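Long-range contact in Lmo0135 protein (Listeria monocytogenes EGD-e, PDB 5ISU), which is the substrate-binding protein of an ABC transporter and probably takes part in peptide uptake: residues Y199-F211 with T490-E502. Numbering follows the deposited sequence.
Sequences YFDGKPKLDKVTF and TMFRDLSKLYLTE
An Asx turn that begins at Asp494, near the C-terminus of this family 5 solute-binding protein, docks against the turn and loop that lead into strand 208-213. Tyr199 OH donates to Asp494 OD2 (2.8 Å), the hydroxyl lying above the carboxylate plane, 58° out of it, while the ring stands nearly perpendicular to that plane. Asp494 OD1 accepts from Ser496 OG at 2.6 Å and from Ser496 N, both from one face of the carboxylate. A chi1 of 67° turns the Ser496 hydroxyl to Asp494 OD1, leaving Ser496 CB against Pro204 CB (3.7 Å). Lys497, bent at chi2 (-50°), curls back to put NZ 3.1 Å from Asp201 OD2 in a salt bridge. Water 1 links both aspartates to Arg493 NH1, and water 2 joins Gly202 O, Ser496 OG and Lys497 NZ. Further along, Leu206 splits its methyls, CD1 on Leu498 CB (3.7 Å) and CD2 on Leu500 CB (3.8 Å), with Leu20 of strand 19-24 also touching it. Water 3 bridges Leu206 N to Leu495 O and Leu498 O. Tyr199, Ser496 and water 1 thus fix the rotation of the buried Asp494 carboxylate, and the nearby Lys497 and Arg493 would be expected to ease its repulsion with Asp201.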
loop_
_atom_site.group_PDB
_atom_site.type_symbol
_atom_site.label_atom_id
_atom_site.label_comp_id
_atom_site.label_asym_id
_atom_site.label_seq_id
_atom_site.Cartn_x
_atom_site.Cartn_y
_atom_site.Cartn_z
ATOM N N TYR A 199 -1.568 22.842 14.908
ATOM C CA TYR A 199 -1.348 21.414 14.635
ATOM C C TYR A 199 -0.904 20.748 15.934
ATOM O O TYR A 199 -0.005 21.240 16.614
ATOM C CB TYR A 199 -0.297 21.252 13.545
ATOM C CG TYR A 199 0.072 19.823 13.255
ATOM C CD1 TYR A 199 -0.887 18.918 12.813
ATOM C CD2 TYR A 199 1.388 19.383 13.371
ATOM C CE1 TYR A 199 -0.549 17.604 12.541
ATOM C CE2 TYR A 199 1.734 18.091 13.060
ATOM C CZ TYR A 199 0.749 17.192 12.650
ATOM O OH TYR A 199 1.082 15.880 12.365
ATOM N N PHE A 200 -1.516 19.620 16.269
ATOM C CA PHE A 200 -1.255 18.991 17.574
ATOM C C PHE A 200 0.211 18.663 17.876
ATOM O O PHE A 200 0.613 18.697 19.027
ATOM C CB PHE A 200 -2.082 17.710 17.753
ATOM C CG PHE A 200 -1.517 16.528 17.035
ATOM C CD1 PHE A 200 -1.855 16.261 15.722
ATOM C CD2 PHE A 200 -0.609 15.687 17.674
ATOM C CE1 PHE A 200 -1.300 15.181 15.057
ATOM C CE2 PHE A 200 -0.052 14.600 17.018
ATOM C CZ PHE A 200 -0.398 14.352 15.708
ATOM N N ASP A 201 1.004 18.330 16.875
ATOM C CA ASP A 201 2.361 17.888 17.180
ATOM C C ASP A 201 3.395 19.018 17.176
ATOM O O ASP A 201 4.595 18.746 17.317
ATOM C CB ASP A 201 2.802 16.763 16.224
ATOM C CG ASP A 201 3.802 15.811 16.866
ATOM O OD1 ASP A 201 3.617 15.484 18.057
ATOM O OD2 ASP A 201 4.740 15.358 16.180
ATOM N N GLY A 202 2.931 20.262 17.022
ATOM C CA GLY A 202 3.801 21.423 17.028
ATOM C C GLY A 202 3.636 22.216 15.757
ATOM O O GLY A 202 3.397 21.664 14.682
ATOM N N LYS A 203 3.804 23.519 15.882
ATOM C CA LYS A 203 3.663 24.449 14.767
ATOM C C LYS A 203 4.616 24.078 13.607
ATOM O O LYS A 203 5.814 23.995 13.808
ATOM C CB LYS A 203 3.961 25.886 15.271
ATOM C CG LYS A 203 3.820 26.984 14.217
ATOM C CD LYS A 203 4.345 28.305 14.751
ATOM C CE LYS A 203 4.407 29.359 13.657
ATOM N NZ LYS A 203 5.079 30.600 14.136
ATOM N N PRO A 204 4.085 23.860 12.390
ATOM C CA PRO A 204 4.979 23.519 11.266
ATOM C C PRO A 204 6.043 24.588 10.961
ATOM O O PRO A 204 5.781 25.785 11.125
ATOM C CB PRO A 204 4.024 23.381 10.092
ATOM C CG PRO A 204 2.713 23.050 10.715
ATOM C CD PRO A 204 2.672 23.839 11.982
ATOM N N LYS A 205 7.217 24.140 10.521
ATOM C CA LYS A 205 8.341 25.038 10.230
ATOM C C LYS A 205 8.219 25.715 8.867
ATOM O O LYS A 205 8.489 26.904 8.750
ATOM C CB LYS A 205 9.651 24.275 10.368
ATOM C CG LYS A 205 9.860 23.769 11.792
ATOM C CD LYS A 205 10.980 22.756 11.885
ATOM C CE LYS A 205 11.197 22.289 13.316
ATOM N NZ LYS A 205 11.689 23.391 14.194
ATOM N N LEU A 206 7.815 24.960 7.846
ATOM C CA LEU A 206 7.580 25.527 6.511
ATOM C C LEU A 206 6.181 26.159 6.503
ATOM O O LEU A 206 5.212 25.599 7.026
ATOM C CB LEU A 206 7.706 24.464 5.418
ATOM C CG LEU A 206 9.109 23.845 5.273
ATOM C CD1 LEU A 206 9.057 22.555 4.466
ATOM C CD2 LEU A 206 10.104 24.827 4.667
ATOM N N ASP A 207 6.096 27.329 5.904
ATOM C CA ASP A 207 4.867 28.087 5.857
ATOM C C ASP A 207 3.890 27.597 4.768
ATOM O O ASP A 207 2.705 27.469 5.030
ATOM C CB ASP A 207 5.217 29.577 5.654
ATOM C CG ASP A 207 3.984 30.471 5.579
ATOM O OD1 ASP A 207 2.982 30.181 6.278
ATOM O OD2 ASP A 207 4.028 31.474 4.827
ATOM N N LYS A 208 4.382 27.341 3.557
ATOM C CA LYS A 208 3.514 26.903 2.442
ATOM C C LYS A 208 3.992 25.631 1.770
ATOM O O LYS A 208 5.188 25.392 1.687
ATOM C CB LYS A 208 3.424 27.992 1.389
ATOM C CG LYS A 208 2.875 29.285 1.924
ATOM C CD LYS A 208 2.549 30.203 0.785
ATOM C CE LYS A 208 2.080 31.546 1.283
ATOM N NZ LYS A 208 1.650 32.352 0.113
ATOM N N VAL A 209 3.044 24.801 1.334
ATOM C CA VAL A 209 3.354 23.562 0.626
ATOM C C VAL A 209 2.472 23.508 -0.600
ATOM O O VAL A 209 1.262 23.684 -0.506
ATOM C CB VAL A 209 3.140 22.312 1.487
ATOM C CG1 VAL A 209 3.330 21.045 0.661
ATOM C CG2 VAL A 209 4.102 22.296 2.663
ATOM N N THR A 210 3.090 23.282 -1.751
ATOM C CA THR A 210 2.376 23.218 -3.004
ATOM C C THR A 210 2.659 21.873 -3.616
ATOM O O THR A 210 3.811 21.441 -3.636
ATOM C CB THR A 210 2.871 24.307 -3.983
ATOM O OG1 THR A 210 2.709 25.595 -3.391
ATOM C CG2 THR A 210 2.100 24.265 -5.320
ATOM N N PHE A 211 1.610 21.186 -4.062
ATOM C CA PHE A 211 1.773 19.913 -4.765
ATOM C C PHE A 211 1.665 20.247 -6.235
ATOM O O PHE A 211 0.589 20.622 -6.696
ATOM C CB PHE A 211 0.716 18.887 -4.357
ATOM C CG PHE A 211 0.926 18.337 -2.974
ATOM C CD1 PHE A 211 1.720 17.211 -2.776
ATOM C CD2 PHE A 211 0.361 18.954 -1.874
ATOM C CE1 PHE A 211 1.928 16.698 -1.511
ATOM C CE2 PHE A 211 0.579 18.457 -0.594
ATOM C CZ PHE A 211 1.348 17.324 -0.415
ATOM N N THR A 490 2.918 7.969 0.629
ATOM C CA THR A 490 2.818 9.420 0.806
ATOM C C THR A 490 4.103 10.203 0.890
ATOM O O THR A 490 4.057 11.393 1.171
ATOM C CB THR A 490 2.071 9.717 2.105
ATOM O OG1 THR A 490 2.912 9.398 3.226
ATOM C CG2 THR A 490 0.764 8.895 2.168
ATOM N N MET A 491 5.229 9.539 0.654
ATOM C CA MET A 491 6.582 10.126 0.739
ATOM C C MET A 491 6.975 10.311 2.178
ATOM O O MET A 491 7.889 9.655 2.636
ATOM C CB MET A 491 6.765 11.432 -0.040
ATOM C CG MET A 491 6.449 11.325 -1.513
ATOM S SD MET A 491 6.698 12.925 -2.293
ATOM C CE MET A 491 6.026 12.613 -3.913
ATOM N N PHE A 492 6.299 11.201 2.892
ATOM C CA PHE A 492 6.610 11.421 4.294
ATOM C C PHE A 492 5.375 11.263 5.158
ATOM O O PHE A 492 4.232 11.400 4.679
ATOM C CB PHE A 492 7.194 12.804 4.530
ATOM C CG PHE A 492 8.599 12.977 4.028
ATOM C CD1 PHE A 492 9.665 12.452 4.739
ATOM C CD2 PHE A 492 8.862 13.724 2.901
ATOM C CE1 PHE A 492 10.968 12.627 4.313
ATOM C CE2 PHE A 492 10.162 13.914 2.472
ATOM C CZ PHE A 492 11.217 13.353 3.175
ATOM N N ARG A 493 5.635 11.003 6.438
ATOM C CA ARG A 493 4.606 10.809 7.441
ATOM C C ARG A 493 4.085 12.149 7.866
ATOM O O ARG A 493 2.857 12.345 7.958
ATOM C CB ARG A 493 5.202 10.089 8.655
ATOM C CG ARG A 493 4.236 9.736 9.795
ATOM C CD ARG A 493 4.991 9.157 10.999
ATOM N NE ARG A 493 6.055 10.075 11.416
ATOM C CZ ARG A 493 5.894 11.153 12.179
ATOM N NH1 ARG A 493 4.719 11.464 12.682
ATOM N NH2 ARG A 493 6.927 11.935 12.431
ATOM N N ASP A 494 5.014 13.084 8.088
ATOM C CA ASP A 494 4.663 14.388 8.586
ATOM C C ASP A 494 5.616 15.476 8.056
ATOM O O ASP A 494 6.751 15.625 8.517
ATOM C CB ASP A 494 4.684 14.348 10.120
ATOM C CG ASP A 494 4.088 15.603 10.765
ATOM O OD1 ASP A 494 3.842 16.611 10.067
ATOM O OD2 ASP A 494 3.856 15.579 11.995
ATOM N N LEU A 495 5.098 16.257 7.116
ATOM C CA LEU A 495 5.836 17.331 6.474
ATOM C C LEU A 495 6.131 18.537 7.374
ATOM O O LEU A 495 6.936 19.382 6.994
ATOM C CB LEU A 495 5.056 17.810 5.238
ATOM C CG LEU A 495 4.902 16.839 4.060
ATOM C CD1 LEU A 495 3.869 17.329 3.061
ATOM C CD2 LEU A 495 6.237 16.658 3.373
ATOM N N SER A 496 5.465 18.629 8.533
ATOM C CA SER A 496 5.670 19.748 9.463
ATOM C C SER A 496 7.053 19.718 10.102
ATOM O O SER A 496 7.484 20.729 10.679
ATOM C CB SER A 496 4.607 19.750 10.578
ATOM O OG SER A 496 4.756 18.627 11.428
ATOM N N LYS A 497 7.730 18.562 10.020
ATOM C CA LYS A 497 9.104 18.409 10.523
ATOM C C LYS A 497 10.190 18.893 9.542
ATOM O O LYS A 497 11.353 19.083 9.949
ATOM C CB LYS A 497 9.385 16.958 10.918
ATOM C CG LYS A 497 8.375 16.360 11.904
ATOM C CD LYS A 497 8.118 17.242 13.120
ATOM C CE LYS A 497 7.042 16.629 14.008
ATOM N NZ LYS A 497 6.662 17.569 15.093
ATOM N N LEU A 498 9.846 19.088 8.268
ATOM C CA LEU A 498 10.854 19.575 7.294
ATOM C C LEU A 498 11.111 21.053 7.528
ATOM O O LEU A 498 10.240 21.767 8.015
ATOM C CB LEU A 498 10.410 19.344 5.843
ATOM C CG LEU A 498 10.209 17.889 5.401
ATOM C CD1 LEU A 498 9.739 17.844 3.958
ATOM C CD2 LEU A 498 11.483 17.075 5.570
ATOM N N TYR A 499 12.312 21.520 7.204
ATOM C CA TYR A 499 12.634 22.934 7.404
ATOM C C TYR A 499 13.604 23.411 6.359
ATOM O O TYR A 499 14.418 22.635 5.869
ATOM C CB TYR A 499 13.168 23.188 8.827
ATOM C CG TYR A 499 14.393 22.374 9.216
ATOM C CD1 TYR A 499 15.679 22.803 8.872
ATOM C CD2 TYR A 499 14.275 21.197 9.960
ATOM C CE1 TYR A 499 16.803 22.059 9.223
ATOM C CE2 TYR A 499 15.395 20.455 10.322
ATOM C CZ TYR A 499 16.652 20.898 9.951
ATOM O OH TYR A 499 17.759 20.180 10.302
ATOM N N LEU A 500 13.514 24.691 6.011
ATOM C CA LEU A 500 14.384 25.272 4.990
ATOM C C LEU A 500 15.549 25.993 5.630
ATOM O O LEU A 500 15.350 26.869 6.463
ATOM C CB LEU A 500 13.602 26.266 4.129
ATOM C CG LEU A 500 14.356 26.982 3.008
ATOM C CD1 LEU A 500 14.904 26.000 1.988
ATOM C CD2 LEU A 500 13.437 27.983 2.333
ATOM N N THR A 501 16.758 25.614 5.228
ATOM C CA THR A 501 17.998 26.243 5.675
ATOM C C THR A 501 18.451 27.204 4.571
ATOM O O THR A 501 19.112 26.790 3.614
ATOM C CB THR A 501 19.100 25.184 5.904
ATOM O OG1 THR A 501 18.661 24.238 6.880
ATOM C CG2 THR A 501 20.406 25.830 6.368
ATOM N N GLU A 502 18.072 28.476 4.681
ATOM C CA GLU A 502 18.482 29.484 3.685
ATOM C C GLU A 502 19.723 30.237 4.175
ATOM O O GLU A 502 20.315 31.036 3.445
ATOM C CB GLU A 502 17.346 30.468 3.364
ATOM C CG GLU A 502 16.773 31.215 4.569
ATOM C CD GLU A 502 15.780 32.307 4.189
ATOM O OE1 GLU A 502 14.743 32.429 4.880
ATOM O OE2 GLU A 502 16.024 33.035 3.197
ATOM O OXT GLU A 502 20.169 30.061 5.314
HETATM O O HOH W 1 4.923 13.932 13.809
HETATM O O HOH W 2 5.020 19.467 13.961
HETATM O O HOH W 3 7.593 22.137 7.951
#